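Local coordinates for PhnB-like domain-containing protein (Pseudomonas aeruginosa, PDB 1U69) that is of unknown function but belongs to the glyoxalase-like PhnB group and may take part in drug resistance, at residues 21-24 and 25-29; 45-48 and 49-52; 85-88 and 89-93. All coordinates share one frame; numbering follows the deposited sequence.

Contact 1 of 3, residues 21-24 and 25-29; sequences ATFY and AETFP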
loop_
_atom_site.group_PDB
_atom_site.type_symbol
_atom_site.label_atom_id
_atom_site.label_comp_id
_atom_site.label_asym_id
_atom_site.label_seq_id
_atom_site.Cartn_x
_atom_site.Cartn_y
_atom_site.Cartn_z
ATOM N N ALA A 21 6.047 13.277 15.977
ATOM C CA ALA A 21 5.407 13.345 14.659
ATOM C C ALA A 21 6.145 14.324 13.751
ATOM O O ALA A 21 6.370 14.057 12.564
ATOM C CB ALA A 21 3.962 13.751 14.809
ATOM N N THR A 22 6.522 15.459 14.321
ATOM C CA THR A 22 7.237 16.484 13.585
ATOM C C THR A 22 8.593 15.947 13.138
ATOM O O THR A 22 9.011 16.163 12.007
ATOM C CB THR A 22 7.419 17.728 14.458
ATOM O OG1 THR A 22 6.133 18.275 14.777
ATOM C CG2 THR A 22 8.129 18.821 13.686
ATOM N N PHE A 23 9.286 15.262 14.042
ATOM C CA PHE A 23 10.565 14.635 13.711
ATOM C C PHE A 23 10.419 13.615 12.584
ATOM O O PHE A 23 11.234 13.581 11.669
ATOM C CB PHE A 23 11.169 13.965 14.961
ATOM C CG PHE A 23 12.412 13.144 14.682
ATOM C CD1 PHE A 23 13.619 13.753 14.435
ATOM C CD2 PHE A 23 12.356 11.762 14.654
ATOM C CE1 PHE A 23 14.752 12.989 14.161
ATOM C CE2 PHE A 23 13.491 10.999 14.387
ATOM C CZ PHE A 23 14.681 11.622 14.142
ATOM N N TYR A 24 9.397 12.770 12.651
ATOM C CA TYR A 24 9.243 11.753 11.628
ATOM C C TYR A 24 8.983 12.435 10.284
ATOM O O TYR A 24 9.490 12.011 9.256
ATOM C CB TYR A 24 8.096 10.796 11.950
ATOM C CG TYR A 24 8.172 10.049 13.267
ATOM C CD1 TYR A 24 9.389 9.633 13.819
ATOM C CD2 TYR A 24 7.009 9.732 13.955
ATOM C CE1 TYR A 24 9.432 8.934 15.026
ATOM C CE2 TYR A 24 7.042 9.019 15.145
ATOM C CZ TYR A 24 8.258 8.638 15.689
ATOM O OH TYR A 24 8.276 7.929 16.871
ATOM N N ALA A 25 8.210 13.510 10.308
ATOM C CA ALA A 25 7.807 14.184 9.077
ATOM C C ALA A 25 8.994 14.828 8.354
ATOM O O ALA A 25 9.018 14.905 7.116
ATOM C CB ALA A 25 6.714 15.207 9.365
ATOM N N GLU A 26 9.985 15.264 9.119
ATOM C CA GLU A 26 11.146 15.908 8.528
ATOM C C GLU A 26 12.255 14.896 8.229
ATOM O O GLU A 26 13.188 15.205 7.498
ATOM C CB GLU A 26 11.635 17.058 9.406
ATOM C CG GLU A 26 12.131 16.651 10.772
ATOM C CD GLU A 26 12.168 17.803 11.769
ATOM O OE1 GLU A 26 11.781 18.940 11.414
ATOM O OE2 GLU A 26 12.579 17.548 12.915
ATOM N N THR A 27 12.116 13.679 8.755
ATOM C CA THR A 27 13.132 12.635 8.620
ATOM C C THR A 27 12.846 11.698 7.465
ATOM O O THR A 27 13.700 11.451 6.643
ATOM C CB THR A 27 13.222 11.822 9.923
ATOM O OG1 THR A 27 13.770 12.647 10.965
ATOM C CG2 THR A 27 14.214 10.662 9.802
ATOM N N PHE A 28 11.643 11.141 7.428
ATOM C CA PHE A 28 11.310 10.142 6.430
ATOM C C PHE A 28 10.668 10.783 5.208
ATOM O O PHE A 28 9.990 11.806 5.318
ATOM C CB PHE A 28 10.349 9.118 7.031
ATOM C CG PHE A 28 10.919 8.377 8.194
ATOM C CD1 PHE A 28 11.842 7.364 7.993
ATOM C CD2 PHE A 28 10.523 8.676 9.489
ATOM C CE1 PHE A 28 12.367 6.666 9.082
ATOM C CE2 PHE A 28 11.054 8.001 10.576
ATOM C CZ PHE A 28 11.968 7.001 10.380
ATOM N N PRO A 29 10.827 10.157 4.046
ATOM C CA PRO A 29 10.147 10.630 2.842
ATOM C C PRO A 29 8.639 10.426 2.938
ATOM O O PRO A 29 8.183 9.546 3.702
ATOM C CB PRO A 29 10.726 9.727 1.755
ATOM C CG PRO A 29 11.056 8.474 2.464
ATOM C CD PRO A 29 11.584 8.917 3.795
#
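F23 and T27, one turn apart near the C-terminal end of helix 17-27, meet at a slant. The T27 hydroxyl stands over one face of the phenyl ring, offset toward its rim, with T27 OG1 3.4 Å from F23 CE1. That same oxygen donates to F23 O at 2.8 Å, approaching from above the carbonyl plane and not along a lone pair. The rotation responsible places OG1 beside the backbone N of T27, so that it faces back down the helix, while the methyl CG2 turns toward the next residue and lies 4.1 Å above the centre of the F28 ring.

Y24 and F28 behave differently. Both first torsions put the ring beside the backbone N (chi1 -58° and -61°), and the two side chains therefore run next to each other in the same direction. Y24 CD1 reaches the edge of the F28 ring, in its plane, 4.0 Å from F28 CE2. W118 stacks on F28 and meets Y24 edge-to-face, completing an aromatic cluster, while Y24 OH continues to D112 and Y13.

F28 is where helical geometry stops. Its N bonds almost straight to Y24 O (3.0 Å, 174° at the hydrogen), an oxygen that also accepts T27 N from above the carbonyl plane at 3.2 Å. The backbone bonds to F23 O, from E26 N and T27 N, are both weak, leaving the T27 hydroxyl as its short donor. That buried hydroxyl is thus satisfied one turn back, adding a bond where the helix ends, while oxygen and methyl each cover an aromatic face.

Contact 2 of 3, residues 45-48 and 49-52; sequences SGKE and GDVL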
loop_
_atom_site.group_PDB
_atom_site.type_symbol
_atom_site.label_atom_id
_atom_site.label_comp_id
_atom_site.label_asym_id
_atom_site.label_seq_id
_atom_site.Cartn_x
_atom_site.Cartn_y
_atom_site.Cartn_z
ATOM N N SER A 45 -2.982 12.300 32.312
ATOM C CA SER A 45 -1.647 12.778 31.910
ATOM C C SER A 45 -1.630 14.104 31.133
ATOM O O SER A 45 -0.740 14.344 30.314
ATOM C CB SER A 45 -0.967 11.690 31.065
ATOM O OG SER A 45 -1.690 11.448 29.867
ATOM N N GLY A 46 -2.606 14.968 31.369
ATOM C CA GLY A 46 -2.584 16.278 30.760
ATOM C C GLY A 46 -3.706 17.172 31.242
ATOM O O GLY A 46 -4.703 16.699 31.786
ATOM N N LYS A 47 -3.525 18.466 31.031
ATOM C CA LYS A 47 -4.546 19.454 31.334
ATOM C C LYS A 47 -5.392 19.708 30.099
ATOM O O LYS A 47 -4.974 19.461 28.969
ATOM C CB LYS A 47 -3.913 20.774 31.771
ATOM C CG LYS A 47 -2.971 20.640 32.936
ATOM C CD LYS A 47 -2.550 21.984 33.484
ATOM C CE LYS A 47 -1.839 21.805 34.828
ATOM N NZ LYS A 47 -1.186 23.053 35.321
ATOM N N GLU A 48 -6.587 20.236 30.315
ATOM C CA GLU A 48 -7.395 20.739 29.224
ATOM C C GLU A 48 -6.555 21.700 28.389
ATOM O O GLU A 48 -5.876 22.574 28.934
ATOM C CB GLU A 48 -8.632 21.470 29.766
ATOM C CG GLU A 48 -9.470 22.105 28.676
ATOM C CD GLU A 48 -10.732 22.771 29.185
ATOM O OE1 GLU A 48 -11.099 22.550 30.355
ATOM O OE2 GLU A 48 -11.360 23.499 28.395
ATOM N N GLY A 49 -6.580 21.511 27.074
ATOM C CA GLY A 49 -5.879 22.380 26.147
ATOM C C GLY A 49 -4.500 21.871 25.760
ATOM O O GLY A 49 -3.910 22.382 24.829
ATOM N N ASP A 50 -3.982 20.880 26.480
ATOM C CA ASP A 50 -2.716 20.231 26.125
ATOM C C ASP A 50 -2.941 19.395 24.877
ATOM O O ASP A 50 -4.076 19.067 24.551
ATOM C CB ASP A 50 -2.213 19.338 27.272
ATOM C CG ASP A 50 -1.605 20.126 28.422
ATOM O OD1 ASP A 50 -1.399 21.352 28.314
ATOM O OD2 ASP A 50 -1.287 19.588 29.482
ATOM N N VAL A 51 -1.868 19.055 24.175
ATOM C CA VAL A 51 -1.963 18.163 23.019
ATOM C C VAL A 51 -2.350 16.761 23.508
ATOM O O VAL A 51 -1.668 16.172 24.358
ATOM C CB VAL A 51 -0.639 18.103 22.227
ATOM C CG1 VAL A 51 -0.710 17.027 21.119
ATOM C CG2 VAL A 51 -0.288 19.470 21.634
ATOM N N LEU A 52 -3.470 16.252 23.006
ATOM C CA LEU A 52 -3.942 14.920 23.375
ATOM C C LEU A 52 -3.526 13.898 22.315
ATOM O O LEU A 52 -2.905 12.880 22.636
ATOM C CB LEU A 52 -5.460 14.922 23.574
ATOM C CG LEU A 52 -6.131 13.594 23.913
ATOM C CD1 LEU A 52 -5.588 13.059 25.212
ATOM C CD2 LEU A 52 -7.637 13.756 23.986
HETATM O O HOH W 1 -3.446 23.464 28.505
#
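The shortest direct polar bond here runs from K47 N to D50 OD2, 2.9 Å long and close to straight, with the donor standing well above the carboxylate plane. The return bond, D50 N to K47 O at 3.0 Å, closes a type II beta turn from K47 to D50, so the two end residues hold each other twice: once through the main chain and once through a carboxylate. D50 can do this because its CG lies beside its own backbone N (chi1 -76°), which folds the acid back over the turn. OD2 also rests against the lysine stem, 3.7 Å from K47 CB, although K47 NZ leads away and is 6.8 Å from D50 OD2.

The other carboxylate oxygen works through solvent. One water donates to E48 O at 2.6 Å and to D50 OD1 at 2.9 Å, bridging the E48 carbonyl, in the middle of the turn, to the acid. G49 takes the third position with a positive phi of 95°, the conformation that type II turns commonly give to glycine.

This surface turn belongs to the connection between the antiparallel strands 31-38 and 51-58. Backbone bonds from G49 and D50 to A39 lead it into the sheet, R38 reaches G49 O, and the extended side chain of E48 forms salt bridges with R134 and R138 on helix 134-144 of the second subunit.

Contact 3 of 3, residues 85-88 and 89-93; sequences DDQA and ETDRL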
loop_
_atom_site.group_PDB
_atom_site.type_symbol
_atom_site.label_atom_id
_atom_site.label_comp_id
_atom_site.label_asym_id
_atom_site.label_seq_id
_atom_site.Cartn_x
_atom_site.Cartn_y
_atom_site.Cartn_z
ATOM N N ASP A 85 16.237 1.293 -0.840
ATOM C CA ASP A 85 16.716 0.830 -2.147
ATOM C C ASP A 85 18.229 0.924 -2.347
ATOM O O ASP A 85 18.746 0.336 -3.288
ATOM C CB ASP A 85 16.039 1.596 -3.283
ATOM C CG ASP A 85 14.786 0.915 -3.790
ATOM O OD1 ASP A 85 14.518 -0.266 -3.434
ATOM O OD2 ASP A 85 14.015 1.511 -4.567
ATOM N N ASP A 86 18.925 1.656 -1.486
ATOM C CA ASP A 86 20.384 1.730 -1.580
ATOM C C ASP A 86 21.055 2.058 -0.247
ATOM O O ASP A 86 20.380 2.296 0.756
ATOM C CB ASP A 86 20.802 2.731 -2.675
ATOM C CG ASP A 86 20.272 4.142 -2.450
ATOM O OD1 ASP A 86 20.036 4.575 -1.305
ATOM O OD2 ASP A 86 20.087 4.926 -3.399
ATOM N N GLN A 87 22.388 2.092 -0.245
ATOM C CA GLN A 87 23.143 2.275 0.985
ATOM C C GLN A 87 22.979 3.687 1.503
ATOM O O GLN A 87 22.960 3.895 2.711
ATOM C CB GLN A 87 24.629 1.951 0.779
ATOM C CG GLN A 87 25.414 1.776 2.065
ATOM C CD GLN A 87 24.933 0.594 2.868
ATOM O OE1 GLN A 87 24.947 -0.528 2.377
ATOM N NE2 GLN A 87 24.479 0.845 4.095
ATOM N N ALA A 88 22.879 4.658 0.589
ATOM C CA ALA A 88 22.737 6.049 0.970
ATOM C C ALA A 88 21.485 6.272 1.817
ATOM O O ALA A 88 21.551 6.926 2.852
ATOM C CB ALA A 88 22.711 6.945 -0.270
ATOM N N GLU A 89 20.348 5.747 1.373
ATOM C CA GLU A 89 19.099 5.920 2.115
ATOM C C GLU A 89 19.150 5.115 3.418
ATOM O O GLU A 89 18.679 5.574 4.453
ATOM C CB GLU A 89 17.879 5.498 1.283
ATOM C CG GLU A 89 16.583 5.540 2.091
ATOM C CD GLU A 89 15.336 5.253 1.275
ATOM O OE1 GLU A 89 15.363 4.327 0.442
ATOM O OE2 GLU A 89 14.331 5.959 1.483
ATOM N N THR A 90 19.727 3.917 3.347
ATOM C CA THR A 90 19.919 3.066 4.527
ATOM C C THR A 90 20.669 3.828 5.599
ATOM O O THR A 90 20.212 3.929 6.719
ATOM C CB THR A 90 20.649 1.759 4.138
ATOM O OG1 THR A 90 19.893 1.068 3.131
ATOM C CG2 THR A 90 20.727 0.774 5.310
ATOM N N ASP A 91 21.815 4.414 5.247
ATOM C CA ASP A 91 22.607 5.150 6.214
ATOM C C ASP A 91 21.885 6.372 6.738
ATOM O O ASP A 91 21.923 6.656 7.929
ATOM C CB ASP A 91 23.942 5.606 5.597
ATOM C CG ASP A 91 24.834 4.454 5.225
ATOM O OD1 ASP A 91 24.529 3.302 5.599
ATOM O OD2 ASP A 91 25.867 4.611 4.532
ATOM N N ARG A 92 21.213 7.095 5.851
ATOM C CA ARG A 92 20.595 8.353 6.248
ATOM C C ARG A 92 19.518 8.116 7.289
ATOM O O ARG A 92 19.444 8.836 8.285
ATOM C CB ARG A 92 20.015 9.101 5.040
ATOM C CG ARG A 92 19.493 10.466 5.405
ATOM C CD ARG A 92 18.813 11.193 4.245
ATOM N NE ARG A 92 17.442 10.745 3.942
ATOM C CZ ARG A 92 16.370 10.973 4.712
ATOM N NH1 ARG A 92 16.478 11.640 5.866
ATOM N NH2 ARG A 92 15.171 10.546 4.311
ATOM N N LEU A 93 18.684 7.099 7.068
ATOM C CA LEU A 93 17.547 6.847 7.934
ATOM C C LEU A 93 17.992 6.237 9.256
ATOM O O LEU A 93 17.520 6.632 10.327
ATOM C CB LEU A 93 16.522 5.958 7.210
ATOM C CG LEU A 93 15.798 6.621 6.024
ATOM C CD1 LEU A 93 14.711 5.676 5.482
ATOM C CD2 LEU A 93 15.198 7.947 6.417
#
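E89 N donates to D86 OD1, the N-cap bond that starts helix 87-99. At 2.9 Å it meets the oxygen nearly along its C-O axis. D86 can supply that oxygen because its CG sits between the backbone N and the carbonyl carbon (chi1 58°), curling the acid over the first turn. The extended E89 side chain runs across the D86 side chain at about a right angle; its OE1 accepts a weak bond from D85 N at 3.4 Å, and OE2 pairs with K6 of the second subunit.

T90 comes next and grips D86 O twice, through its N at 3.1 Å and through OG1 at 2.7 Å, the hydroxyl from above the carbonyl plane. T84 OG1 is a further partner of the hydroxyl, tying the helix start to strand 78-84.

D91 N bonds to Q87 O at 2.8 Å, and the side chains repeat the link: Q87, bent at chi2, brings NE2 to the syn side of D91 OD1 at 2.9 Å, clearly tilted out of the carboxylate plane. D91 OD1 lies in the plane of the amide, although the two flat groups are turned 39° apart. R149 forms a salt bridge with that same OD1, while I150 O and I152 N hold the glutamine amide.

R92 N continues the helix to A88 O. Its side chain bends at chi3, sending NH1 to T27 O, and L93 CD2 lies 3.3 Å above the guanidinium plane, offset toward its rim.

Along the chain the three contacts come strictly in series; each spans one continuous stretch, and none nests in or crosses another. Contact 1 ends the helix after strand 7-13, contact 2 closes the turn before strand 51-58, and contact 3 opens the helix after strand 78-84. Contacts 1 and 3 touch: F28 CD1 packs 3.8 Å from L93 CD2, and P29 lies against R92, so the residues just after helix 17-27 rest on helix 87-99. The two mixed sheets share the strand order 1-4-3-2, consistent with the paired beta-alpha-beta-beta-beta modules of the glyoxalase superfamily. Contact 2 stands apart, its centre about 37 Å from that of contact 3, on the opposite side of the chain's centre.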